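Local coordinates for fatty acid amide hydrolase (Candida albicans, PDB 6KVR), which probably hydrolyses the amides of monocarboxylic acids, such as fatty acid amides, to the free carboxylate and ammonium, as a member of the amidase signature family, at residues K59-A64 with N225-S230; T112-F117 with G238-Y243; Q116-A121 with K221-L226; G500-P505 with G538-L543. One frame throughout, in Å; residues are numbered along the deposited sequence.

Contact 1 of 4, residues K59-A64 with N225-S230; sequences KDQFNA and NLLLSS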
loop_
_atom_site.group_PDB
_atom_site.type_symbol
_atom_site.label_atom_id
_atom_site.label_comp_id
_atom_site.label_asym_id
_atom_site.label_seq_id
_atom_site.Cartn_x
_atom_site.Cartn_y
_atom_site.Cartn_z
ATOM N N LYS A 59 31.279 -32.849 -5.271
ATOM C CA LYS A 59 32.542 -32.684 -4.549
ATOM C C LYS A 59 33.569 -31.943 -5.388
ATOM O O LYS A 59 34.384 -31.187 -4.850
ATOM C CB LYS A 59 33.106 -34.036 -4.117
ATOM C CG LYS A 59 32.552 -34.545 -2.798
ATOM C CD LYS A 59 32.971 -35.987 -2.516
ATOM C CE LYS A 59 32.330 -36.491 -1.220
ATOM N NZ LYS A 59 31.309 -37.558 -1.475
ATOM N N ASP A 60 33.507 -32.109 -6.701
ATOM C CA ASP A 60 34.489 -31.596 -7.637
ATOM C C ASP A 60 34.248 -30.152 -8.049
ATOM O O ASP A 60 35.026 -29.618 -8.849
ATOM C CB ASP A 60 34.486 -32.481 -8.877
ATOM C CG ASP A 60 35.467 -33.626 -8.767
ATOM O OD1 ASP A 60 36.164 -33.908 -9.765
ATOM O OD2 ASP A 60 35.550 -34.231 -7.671
ATOM N N GLN A 61 33.194 -29.509 -7.542
ATOM C CA GLN A 61 32.851 -28.149 -7.962
ATOM C C GLN A 61 32.658 -28.101 -9.476
ATOM O O GLN A 61 33.125 -27.187 -10.151
ATOM C CB GLN A 61 33.913 -27.143 -7.510
ATOM C CG GLN A 61 34.153 -27.193 -6.009
ATOM C CD GLN A 61 35.089 -26.105 -5.501
ATOM O OE1 GLN A 61 34.777 -24.909 -5.560
ATOM N NE2 GLN A 61 36.246 -26.522 -4.979
ATOM N N PHE A 62 32.005 -29.131 -10.009
ATOM C CA PHE A 62 31.730 -29.232 -11.435
ATOM C C PHE A 62 30.984 -27.992 -11.930
ATOM O O PHE A 62 30.023 -27.546 -11.301
ATOM C CB PHE A 62 30.913 -30.512 -11.673
ATOM C CG PHE A 62 30.736 -30.885 -13.120
ATOM C CD1 PHE A 62 31.736 -31.545 -13.808
ATOM C CD2 PHE A 62 29.547 -30.605 -13.780
ATOM C CE1 PHE A 62 31.562 -31.908 -15.140
ATOM C CE2 PHE A 62 29.371 -30.957 -15.107
ATOM C CZ PHE A 62 30.382 -31.611 -15.789
ATOM N N ASN A 63 31.453 -27.414 -13.047
ATOM C CA ASN A 63 30.782 -26.281 -13.693
ATOM C C ASN A 63 29.890 -26.854 -14.789
ATOM O O ASN A 63 30.360 -27.128 -15.898
ATOM C CB ASN A 63 31.802 -25.283 -14.244
ATOM C CG ASN A 63 31.157 -24.095 -14.973
ATOM O OD1 ASN A 63 30.019 -24.163 -15.445
ATOM N ND2 ASN A 63 31.905 -23.000 -15.077
ATOM N N ALA A 64 28.598 -27.034 -14.483
ATOM C CA ALA A 64 27.709 -27.667 -15.452
ATOM C C ALA A 64 27.490 -26.793 -16.680
ATOM O O ALA A 64 27.297 -27.316 -17.781
ATOM C CB ALA A 64 26.369 -28.022 -14.805
ATOM N N ASN A 225 28.903 -24.113 -10.456
ATOM C CA ASN A 225 29.746 -24.803 -9.496
ATOM C C ASN A 225 28.810 -25.653 -8.660
ATOM O O ASN A 225 28.136 -25.125 -7.766
ATOM C CB ASN A 225 30.528 -23.808 -8.626
ATOM C CG ASN A 225 31.446 -24.494 -7.606
ATOM O OD1 ASN A 225 31.164 -25.592 -7.135
ATOM N ND2 ASN A 225 32.549 -23.829 -7.259
ATOM N N LEU A 226 28.744 -26.954 -8.949
ATOM C CA LEU A 226 27.745 -27.823 -8.342
ATOM C C LEU A 226 27.985 -28.089 -6.863
ATOM O O LEU A 226 27.118 -28.688 -6.213
ATOM C CB LEU A 226 27.666 -29.151 -9.091
ATOM C CG LEU A 226 26.970 -29.138 -10.455
ATOM C CD1 LEU A 226 26.964 -30.551 -11.061
ATOM C CD2 LEU A 226 25.554 -28.606 -10.351
ATOM N N LEU A 227 29.118 -27.677 -6.299
ATOM C CA LEU A 227 29.213 -27.751 -4.845
ATOM C C LEU A 227 28.335 -26.685 -4.179
ATOM O O LEU A 227 27.820 -26.907 -3.072
ATOM C CB LEU A 227 30.669 -27.618 -4.394
ATOM C CG LEU A 227 30.937 -27.574 -2.878
ATOM C CD1 LEU A 227 30.562 -28.876 -2.176
ATOM C CD2 LEU A 227 32.388 -27.237 -2.595
ATOM N N LEU A 228 28.121 -25.546 -4.843
ATOM C CA LEU A 228 27.462 -24.413 -4.200
ATOM C C LEU A 228 25.942 -24.482 -4.323
ATOM O O LEU A 228 25.382 -25.130 -5.211
ATOM C CB LEU A 228 27.957 -23.086 -4.783
ATOM C CG LEU A 228 29.490 -23.044 -4.891
ATOM C CD1 LEU A 228 29.938 -21.751 -5.539
ATOM C CD2 LEU A 228 30.154 -23.251 -3.498
ATOM N N SER A 229 25.278 -23.789 -3.402
ATOM C CA SER A 229 23.842 -23.583 -3.500
ATOM C C SER A 229 23.499 -22.659 -4.665
ATOM O O SER A 229 24.249 -21.740 -5.004
ATOM C CB SER A 229 23.315 -22.976 -2.203
ATOM O OG SER A 229 22.083 -22.327 -2.427
ATOM N N SER A 230 22.335 -22.892 -5.267
ATOM C CA SER A 230 21.785 -21.943 -6.229
ATOM C C SER A 230 20.970 -20.846 -5.556
ATOM O O SER A 230 20.444 -19.972 -6.256
ATOM C CB SER A 230 20.926 -22.672 -7.274
ATOM O OG SER A 230 19.644 -23.027 -6.751
#
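Asn225 holds CG anti to its backbone N (chi1 -179°), while Gln61 sets CG anti to its carbonyl carbon and stays extended beyond it. The two amides therefore run side by side, pointing the same way, with their planes 31° apart. Asn225 ND2 gives a nearly straight hydrogen bond of 3.0 Å to Gln61 OE1, lying in both amide planes and using a lone pair of the oxygen. Each amide is also tied to a third piece of chain: Gln61 OE1 accepts from Val537 N, Gln61 NE2 donates to Ser534 O, and Asn225 ND2 donates to Val537 O. The other branch, Asn225 OD1, rests 3.2 Å from Gln61 CB. It accepts Leu227 N at 3.0 Å in an Asx turn, which stiffens the type I turn from Asn225 to Leu228.

One backbone bond joins the segments: Leu226 N to Phe62 O, short at 2.7 Å and in the carbonyl plane. The same oxygen takes a CA-H...O contact from Asn225 CA at 3.3 Å. Phe62 places CG anti to its backbone N (chi1 -170°), so its ring runs alongside Leu226, CD2 to CD1 3.8 Å, and both side chains touch Leu57 of helix 54-59. Leu227 CD2 lies beside the aliphatic part of Gln61, 3.8 Å from CG.

Gln61, with positive phi, closes helix 54-59 in a Schellman motif, and Asn63 is the N-cap of helix 64-70 through its bond to Asp66 N. This is a tight helix-to-helix link, a Schellman end followed two residues later by an Asn N-cap, clasped against an Asx turn.

Contact 2 of 4, residues T112-F117 with G238-Y243; sequences TLAHQF and GAIVGY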
loop_
_atom_site.group_PDB
_atom_site.type_symbol
_atom_site.label_atom_id
_atom_site.label_comp_id
_atom_site.label_asym_id
_atom_site.label_seq_id
_atom_site.Cartn_x
_atom_site.Cartn_y
_atom_site.Cartn_z
ATOM N N THR A 112 15.569 -30.180 -19.033
ATOM C CA THR A 112 15.799 -31.528 -18.506
ATOM C C THR A 112 17.261 -31.716 -18.123
ATOM O O THR A 112 17.572 -32.303 -17.076
ATOM C CB THR A 112 15.380 -32.587 -19.534
ATOM O OG1 THR A 112 14.036 -32.337 -19.961
ATOM C CG2 THR A 112 15.448 -33.977 -18.935
ATOM N N LEU A 113 18.174 -31.219 -18.963
ATOM C CA LEU A 113 19.587 -31.214 -18.599
ATOM C C LEU A 113 19.813 -30.423 -17.313
ATOM O O LEU A 113 20.470 -30.908 -16.383
ATOM C CB LEU A 113 20.420 -30.660 -19.760
ATOM C CG LEU A 113 20.411 -31.602 -20.979
ATOM C CD1 LEU A 113 20.918 -30.897 -22.236
ATOM C CD2 LEU A 113 21.177 -32.907 -20.713
ATOM N N ALA A 114 19.218 -29.225 -17.218
ATOM C CA ALA A 114 19.335 -28.425 -15.996
ATOM C C ALA A 114 18.948 -29.231 -14.751
ATOM O O ALA A 114 19.689 -29.258 -13.757
ATOM C CB ALA A 114 18.475 -27.164 -16.109
ATOM N N HIS A 115 17.796 -29.914 -14.798
ATOM C CA HIS A 115 17.364 -30.727 -13.662
ATOM C C HIS A 115 18.341 -31.858 -13.359
ATOM O O HIS A 115 18.615 -32.149 -12.188
ATOM C CB HIS A 115 15.975 -31.317 -13.909
ATOM C CG HIS A 115 15.476 -32.141 -12.761
ATOM N ND1 HIS A 115 15.201 -31.599 -11.522
ATOM C CD2 HIS A 115 15.246 -33.468 -12.645
ATOM C CE1 HIS A 115 14.791 -32.551 -10.704
ATOM N NE2 HIS A 115 14.816 -33.699 -11.358
ATOM N N GLN A 116 18.845 -32.531 -14.397
ATOM C CA GLN A 116 19.743 -33.667 -14.181
ATOM C C GLN A 116 21.011 -33.249 -13.444
ATOM O O GLN A 116 21.549 -34.016 -12.640
ATOM C CB GLN A 116 20.091 -34.317 -15.525
ATOM C CG GLN A 116 20.140 -35.824 -15.464
ATOM C CD GLN A 116 20.912 -36.438 -16.623
ATOM O OE1 GLN A 116 20.992 -35.864 -17.710
ATOM N NE2 GLN A 116 21.498 -37.601 -16.383
ATOM N N PHE A 117 21.471 -32.020 -13.660
ATOM C CA PHE A 117 22.662 -31.528 -12.983
ATOM C C PHE A 117 22.347 -30.771 -11.693
ATOM O O PHE A 117 23.028 -30.980 -10.686
ATOM C CB PHE A 117 23.459 -30.632 -13.932
ATOM C CG PHE A 117 24.254 -31.397 -14.965
ATOM C CD1 PHE A 117 25.536 -31.859 -14.676
ATOM C CD2 PHE A 117 23.723 -31.656 -16.226
ATOM C CE1 PHE A 117 26.278 -32.560 -15.634
ATOM C CE2 PHE A 117 24.446 -32.347 -17.176
ATOM C CZ PHE A 117 25.728 -32.804 -16.882
ATOM N N GLY A 238 16.620 -19.730 -10.002
ATOM C CA GLY A 238 17.983 -19.291 -10.251
ATOM C C GLY A 238 18.790 -20.323 -11.017
ATOM O O GLY A 238 19.512 -19.988 -11.961
ATOM N N ALA A 239 18.666 -21.596 -10.634
ATOM C CA ALA A 239 19.402 -22.646 -11.327
ATOM C C ALA A 239 18.975 -22.736 -12.789
ATOM O O ALA A 239 19.820 -22.742 -13.690
ATOM C CB ALA A 239 19.206 -23.988 -10.618
ATOM N N ILE A 240 17.665 -22.792 -13.050
ATOM C CA ILE A 240 17.211 -23.081 -14.410
ATOM C C ILE A 240 17.414 -21.870 -15.318
ATOM O O ILE A 240 17.749 -22.017 -16.495
ATOM C CB ILE A 240 15.747 -23.567 -14.415
ATOM C CG1 ILE A 240 15.362 -24.064 -15.804
ATOM C CG2 ILE A 240 14.778 -22.442 -14.036
ATOM C CD1 ILE A 240 14.010 -24.763 -15.840
ATOM N N VAL A 241 17.215 -20.660 -14.800
ATOM C CA VAL A 241 17.466 -19.478 -15.616
ATOM C C VAL A 241 18.964 -19.329 -15.872
ATOM O O VAL A 241 19.393 -19.158 -17.016
ATOM C CB VAL A 241 16.850 -18.225 -14.956
ATOM C CG1 VAL A 241 17.221 -16.952 -15.716
ATOM C CG2 VAL A 241 15.327 -18.363 -14.876
ATOM N N GLY A 242 19.786 -19.448 -14.818
ATOM C CA GLY A 242 21.234 -19.373 -14.995
ATOM C C GLY A 242 21.785 -20.394 -15.979
ATOM O O GLY A 242 22.756 -20.124 -16.684
ATOM N N TYR A 243 21.174 -21.575 -16.040
ATOM C CA TYR A 243 21.520 -22.604 -17.006
ATOM C C TYR A 243 20.915 -22.359 -18.385
ATOM O O TYR A 243 21.348 -22.997 -19.348
ATOM C CB TYR A 243 21.048 -23.964 -16.492
ATOM C CG TYR A 243 21.633 -25.178 -17.197
ATOM C CD1 TYR A 243 22.849 -25.720 -16.794
ATOM C CD2 TYR A 243 20.951 -25.811 -18.229
ATOM C CE1 TYR A 243 23.385 -26.844 -17.420
ATOM C CE2 TYR A 243 21.483 -26.949 -18.861
ATOM C CZ TYR A 243 22.691 -27.454 -18.451
ATOM O OH TYR A 243 23.216 -28.567 -19.072
#
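Two helices of the amidase fold, 100-118 and 235-243, cross in a buried contact, the axes of the short segments 9.6 Å apart at closest approach and their N-to-C directions at 127°. Tyr243 does most of the bridging. Its CG stands anti to the backbone N (chi1 -165°), which carries the ring across to the other helix and lays one face on the backbone of Ala114. Ala114 CA sits 4.0 Å from the ring centroid, 18° off the normal, a CH-pi contact displaced toward the rim. The methyl comes in beside it, Ala114 CB to Tyr243 CD2 3.5 Å. Farther out along the ring, Tyr243 OH reaches Leu113 CB at 3.6 Å and stays a looser 4.2 Å from Phe117 CD2. About one turn before Tyr243, Ile240 CG1 meets Ala114 CB at 4.4 Å. Helix 64-70 covers Tyr243 further through Val65 and Leu68.

The small Ala114 gives the flat ring a seat on the helix backbone. The side chain of Ile240 lies about 9 Å from that of Lys158, the predicted charge-relay lysine. Ile240 also leans on Val199 and Thr201 of strand 199-201, which makes this helix-on-helix packing beside the mixed central sheet of an amidase signature enzyme.

Contact 3 of 4, residues Q116-A121 with K221-L226; sequences QFTNCA and KNPFNL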
loop_
_atom_site.group_PDB
_atom_site.type_symbol
_atom_site.label_atom_id
_atom_site.label_comp_id
_atom_site.label_asym_id
_atom_site.label_seq_id
_atom_site.Cartn_x
_atom_site.Cartn_y
_atom_site.Cartn_z
ATOM N N GLN A 116 18.845 -32.531 -14.397
ATOM C CA GLN A 116 19.743 -33.667 -14.181
ATOM C C GLN A 116 21.011 -33.249 -13.444
ATOM O O GLN A 116 21.549 -34.016 -12.640
ATOM C CB GLN A 116 20.091 -34.317 -15.525
ATOM C CG GLN A 116 20.140 -35.824 -15.464
ATOM C CD GLN A 116 20.912 -36.438 -16.623
ATOM O OE1 GLN A 116 20.992 -35.864 -17.710
ATOM N NE2 GLN A 116 21.498 -37.601 -16.383
ATOM N N PHE A 117 21.471 -32.020 -13.660
ATOM C CA PHE A 117 22.662 -31.528 -12.983
ATOM C C PHE A 117 22.347 -30.771 -11.693
ATOM O O PHE A 117 23.028 -30.980 -10.686
ATOM C CB PHE A 117 23.459 -30.632 -13.932
ATOM C CG PHE A 117 24.254 -31.397 -14.965
ATOM C CD1 PHE A 117 25.536 -31.859 -14.676
ATOM C CD2 PHE A 117 23.723 -31.656 -16.226
ATOM C CE1 PHE A 117 26.278 -32.560 -15.634
ATOM C CE2 PHE A 117 24.446 -32.347 -17.176
ATOM C CZ PHE A 117 25.728 -32.804 -16.882
ATOM N N THR A 118 21.338 -29.886 -11.686
ATOM C CA THR A 118 21.128 -29.018 -10.535
ATOM C C THR A 118 20.001 -29.448 -9.598
ATOM O O THR A 118 19.948 -28.941 -8.472
ATOM C CB THR A 118 20.847 -27.589 -10.996
ATOM O OG1 THR A 118 19.618 -27.572 -11.735
ATOM C CG2 THR A 118 22.001 -27.065 -11.857
ATOM N N ASN A 119 19.103 -30.345 -10.020
ATOM C CA ASN A 119 17.956 -30.780 -9.206
ATOM C C ASN A 119 16.993 -29.616 -8.958
ATOM O O ASN A 119 16.406 -29.477 -7.883
ATOM C CB ASN A 119 18.408 -31.419 -7.885
ATOM C CG ASN A 119 17.295 -32.211 -7.194
ATOM O OD1 ASN A 119 16.562 -32.966 -7.834
ATOM N ND2 ASN A 119 17.174 -32.040 -5.873
ATOM N N CYS A 120 16.814 -28.784 -9.984
ATOM C CA CYS A 120 16.054 -27.550 -9.887
ATOM C C CYS A 120 14.539 -27.707 -10.059
ATOM O O CYS A 120 13.808 -26.766 -9.732
ATOM C CB CYS A 120 16.575 -26.550 -10.925
ATOM S SG CYS A 120 16.439 -27.170 -12.613
ATOM N N ALA A 121 14.036 -28.846 -10.542
ATOM C CA ALA A 121 12.600 -29.021 -10.755
ATOM C C ALA A 121 11.938 -29.760 -9.589
ATOM O O ALA A 121 12.543 -30.652 -8.983
ATOM C CB ALA A 121 12.329 -29.777 -12.059
ATOM N N LYS A 221 21.351 -27.246 -6.705
ATOM C CA LYS A 221 22.759 -26.864 -6.775
ATOM C C LYS A 221 23.012 -25.777 -7.816
ATOM O O LYS A 221 22.250 -25.610 -8.771
ATOM C CB LYS A 221 23.637 -28.088 -7.090
ATOM C CG LYS A 221 23.757 -29.072 -5.925
ATOM C CD LYS A 221 24.296 -28.377 -4.658
ATOM C CE LYS A 221 24.787 -29.412 -3.641
ATOM N NZ LYS A 221 25.558 -28.789 -2.542
ATOM N N ASN A 222 24.140 -25.072 -7.643
ATOM C CA ASN A 222 24.507 -23.954 -8.528
ATOM C C ASN A 222 24.994 -24.458 -9.881
ATOM O O ASN A 222 25.878 -25.314 -9.936
ATOM C CB ASN A 222 25.602 -23.101 -7.882
ATOM C CG ASN A 222 25.805 -21.768 -8.583
ATOM O OD1 ASN A 222 25.975 -21.699 -9.813
ATOM N ND2 ASN A 222 25.793 -20.696 -7.801
ATOM N N PRO A 223 24.462 -23.949 -10.993
ATOM C CA PRO A 223 24.867 -24.493 -12.299
ATOM C C PRO A 223 26.297 -24.126 -12.725
ATOM O O PRO A 223 26.821 -24.756 -13.650
ATOM C CB PRO A 223 23.813 -23.913 -13.261
ATOM C CG PRO A 223 23.351 -22.656 -12.613
ATOM C CD PRO A 223 23.412 -22.915 -11.117
ATOM N N PHE A 224 26.948 -23.146 -12.095
ATOM C CA PHE A 224 28.327 -22.788 -12.424
ATOM C C PHE A 224 29.353 -23.463 -11.520
ATOM O O PHE A 224 30.556 -23.389 -11.800
ATOM C CB PHE A 224 28.509 -21.263 -12.352
ATOM C CG PHE A 224 27.845 -20.525 -13.480
ATOM C CD1 PHE A 224 28.522 -20.293 -14.672
ATOM C CD2 PHE A 224 26.533 -20.079 -13.357
ATOM C CE1 PHE A 224 27.903 -19.611 -15.722
ATOM C CE2 PHE A 224 25.906 -19.405 -14.396
ATOM C CZ PHE A 224 26.593 -19.169 -15.582
ATOM N N ASN A 225 28.903 -24.113 -10.456
ATOM C CA ASN A 225 29.746 -24.803 -9.496
ATOM C C ASN A 225 28.810 -25.653 -8.660
ATOM O O ASN A 225 28.136 -25.125 -7.766
ATOM C CB ASN A 225 30.528 -23.808 -8.626
ATOM C CG ASN A 225 31.446 -24.494 -7.606
ATOM O OD1 ASN A 225 31.164 -25.592 -7.135
ATOM N ND2 ASN A 225 32.549 -23.829 -7.259
ATOM N N LEU A 226 28.744 -26.954 -8.949
ATOM C CA LEU A 226 27.745 -27.823 -8.342
ATOM C C LEU A 226 27.985 -28.089 -6.863
ATOM O O LEU A 226 27.118 -28.688 -6.213
ATOM C CB LEU A 226 27.666 -29.151 -9.091
ATOM C CG LEU A 226 26.970 -29.138 -10.455
ATOM C CD1 LEU A 226 26.964 -30.551 -11.061
ATOM C CD2 LEU A 226 25.554 -28.606 -10.351
#
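Lys221 opens the contact by donating its backbone N to Thr118 O, 2.8 Å, fairly straight and on a lone pair in the carbonyl plane. Its own carbonyl oxygen, Lys221 O, lies 3.3 Å from Thr118 CB, while the side chain bends at chi2 and carries NZ away to Ser475 OG and Leu227 O. Asn222 turns OD1 back to accept Phe224 N at 2.9 Å, an Asx turn inside the type I turn from Asn222 to Asn225, and its ND2 goes to Tyr264 O. Pro223 CB meets the methyl branch of Thr118, 3.9 Å from Thr118 CG2. That methyl is placed by chi1 of 64°: OG1 takes the crowded position between backbone N and carbonyl carbon, bonding to Ala114 O one turn back, so CG2 is left to face the loop. Leu226 closes the segment with both methyls: CD2 touches Phe117 O at 3.5 Å, and CD1 sits at the edge of the Phe117 ring, 4.1 Å from its CD1, the two side chains crossing obliquely.

Thr118 thus finds a backbone donor at the last turn of helix 100-118, just before Asn119 leaves the helix with positive phi. The arrangement is a helix C-terminal end packed against the short, weakly bonded strand 221-222 and the Asx-turn loop after it.

Contact 4 of 4, residues G500-P505 with G538-L543; sequences GIFQDP and GAPVGL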
loop_
_atom_site.group_PDB
_atom_site.type_symbol
_atom_site.label_atom_id
_atom_site.label_comp_id
_atom_site.label_asym_id
_atom_site.label_seq_id
_atom_site.Cartn_x
_atom_site.Cartn_y
_atom_site.Cartn_z
ATOM N N GLY A 500 29.648 -9.886 -14.792
ATOM C CA GLY A 500 30.606 -10.494 -15.696
ATOM C C GLY A 500 31.891 -10.934 -15.028
ATOM O O GLY A 500 32.794 -11.434 -15.714
ATOM N N ILE A 501 31.997 -10.763 -13.712
ATOM C CA ILE A 501 33.152 -11.187 -12.936
ATOM C C ILE A 501 32.830 -12.504 -12.245
ATOM O O ILE A 501 31.681 -12.754 -11.844
ATOM C CB ILE A 501 33.553 -10.099 -11.924
ATOM C CG1 ILE A 501 34.066 -8.885 -12.695
ATOM C CG2 ILE A 501 34.628 -10.622 -10.964
ATOM C CD1 ILE A 501 34.029 -7.607 -11.928
ATOM N N PHE A 502 33.842 -13.365 -12.137
ATOM C CA PHE A 502 33.724 -14.651 -11.471
ATOM C C PHE A 502 34.821 -14.748 -10.432
ATOM O O PHE A 502 35.902 -14.169 -10.594
ATOM C CB PHE A 502 33.808 -15.803 -12.480
ATOM C CG PHE A 502 32.699 -15.781 -13.494
ATOM C CD1 PHE A 502 32.690 -14.830 -14.517
ATOM C CD2 PHE A 502 31.637 -16.673 -13.403
ATOM C CE1 PHE A 502 31.653 -14.783 -15.450
ATOM C CE2 PHE A 502 30.598 -16.644 -14.342
ATOM C CZ PHE A 502 30.606 -15.689 -15.364
ATOM N N GLN A 503 34.531 -15.457 -9.348
ATOM C CA GLN A 503 35.556 -15.664 -8.343
ATOM C C GLN A 503 36.775 -16.330 -8.980
ATOM O O GLN A 503 36.656 -17.177 -9.875
ATOM C CB GLN A 503 35.020 -16.507 -7.192
ATOM C CG GLN A 503 35.965 -16.601 -5.993
ATOM C CD GLN A 503 36.799 -17.870 -6.004
ATOM O OE1 GLN A 503 36.865 -18.584 -7.010
ATOM N NE2 GLN A 503 37.438 -18.164 -4.873
ATOM N N ASP A 504 37.949 -15.916 -8.524
ATOM C CA ASP A 504 39.231 -16.425 -9.008
ATOM C C ASP A 504 40.011 -16.927 -7.805
ATOM O O ASP A 504 40.470 -16.108 -6.988
ATOM C CB ASP A 504 40.007 -15.324 -9.733
ATOM C CG ASP A 504 41.238 -15.850 -10.451
ATOM O OD1 ASP A 504 41.929 -16.750 -9.908
ATOM O OD2 ASP A 504 41.505 -15.364 -11.573
ATOM N N PRO A 505 40.196 -18.238 -7.644
ATOM C CA PRO A 505 40.866 -18.726 -6.431
ATOM C C PRO A 505 42.312 -18.266 -6.310
ATOM O O PRO A 505 42.823 -18.174 -5.186
ATOM C CB PRO A 505 40.751 -20.252 -6.546
ATOM C CG PRO A 505 40.491 -20.530 -7.990
ATOM C CD PRO A 505 39.749 -19.333 -8.524
ATOM N N GLY A 538 35.164 -19.939 -9.133
ATOM C CA GLY A 538 34.508 -19.547 -10.359
ATOM C C GLY A 538 33.061 -19.135 -10.216
ATOM O O GLY A 538 32.377 -18.979 -11.238
ATOM N N ALA A 539 32.581 -18.944 -8.982
ATOM C CA ALA A 539 31.195 -18.542 -8.748
ATOM C C ALA A 539 30.947 -17.131 -9.269
ATOM O O ALA A 539 31.752 -16.229 -9.030
ATOM C CB ALA A 539 30.867 -18.591 -7.260
ATOM N N PRO A 540 29.824 -16.895 -9.939
ATOM C CA PRO A 540 29.537 -15.545 -10.438
ATOM C C PRO A 540 29.311 -14.555 -9.303
ATOM O O PRO A 540 28.888 -14.919 -8.201
ATOM C CB PRO A 540 28.263 -15.735 -11.271
ATOM C CG PRO A 540 27.649 -16.986 -10.777
ATOM C CD PRO A 540 28.769 -17.865 -10.282
ATOM N N VAL A 541 29.634 -13.290 -9.577
ATOM C CA VAL A 541 29.349 -12.185 -8.665
ATOM C C VAL A 541 28.234 -11.345 -9.265
ATOM O O VAL A 541 28.397 -10.768 -10.349
ATOM C CB VAL A 541 30.568 -11.297 -8.394
ATOM C CG1 VAL A 541 30.126 -10.150 -7.501
ATOM C CG2 VAL A 541 31.676 -12.070 -7.726
ATOM N N GLY A 542 27.114 -11.258 -8.565
ATOM C CA GLY A 542 26.034 -10.357 -8.946
ATOM C C GLY A 542 25.853 -9.292 -7.885
ATOM O O GLY A 542 26.015 -9.567 -6.695
ATOM N N LEU A 543 25.510 -8.084 -8.320
ATOM C CA LEU A 543 25.374 -6.941 -7.426
ATOM C C LEU A 543 23.965 -6.365 -7.533
ATOM O O LEU A 543 23.224 -6.666 -8.474
ATOM C CB LEU A 543 26.418 -5.864 -7.762
ATOM C CG LEU A 543 27.914 -6.169 -7.633
ATOM C CD1 LEU A 543 28.726 -4.993 -8.172
ATOM C CD2 LEU A 543 28.325 -6.479 -6.186
#
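Phe502 and Pro540 project from the same face of a short antiparallel pairing and cross obliquely. One side of the ring, through Phe502 CE2, comes 4.0 Å from Pro540 CB. Phe502 CG is anti to the carbonyl carbon (chi1 -62°), which also brings the ring edge onto the backbone of Gly538: Gly538 O lies in the ring plane, 3.2 Å from Phe502 CD2. The two residues form a non-hydrogen-bonded pair, so Pro540 loses nothing here by lacking an N-H. The bonds flank them instead, Val541 N to Ile501 O at 3.1 Å and Gln503 N to Ala539 O at 2.9 Å, each donor standing above the carbonyl plane rather than on a lone pair. Ile501 and Val541 both rest on Ala362 of helix 357-372, and Val541 CB lies 3.9 Å from Ile501 O.

Gln503 folds back on the backbone of Gly538. CG is anti to its backbone N (chi1 -171°) and the chain bends sharply at chi2 (-97°), so that OE1 accepts Gly538 N at 3.0 Å. The same N-H makes a second, weak bond to Gln503 O, which also receives Gly538 CA at 3.2 Å in a CA-H...O contact. Gln503 NE2 is held by Pro533 O and Tyr531 OH, which fixes the rotation of this buried amide. Gly538, with positive phi, sits two residues before strand 540-546. The whole is a short antiparallel pairing of 501-502, just past the corner at Gly500 after strand 494-499, with the start of strand 540-546 of the central mixed sheet.

How the contacts relate
Contacts 1, 2 and 3 form one cluster on the same side of the chain's centre. Contacts 2 and 3 lie about 6 Å apart between centres and both use helix 100-118; the centres of contacts 1 and 3 lie about 7 Å apart, and the two share Asn225 and Leu226. Strand 221-222 and helix 235-243 meet helix 100-118, and the loop between them meets the link at 59-64; contacts 1 and 2 cross along the chain. Contact 4 comes last in sequence, its centre about 17 Å from that of contact 3, touching it through Phe224 against Pro540 and Phe502. Contact 1 fixes the link between helices 54-59 and 64-70 to the loop; contacts 2-4 pack parts of the amidase domain on one another.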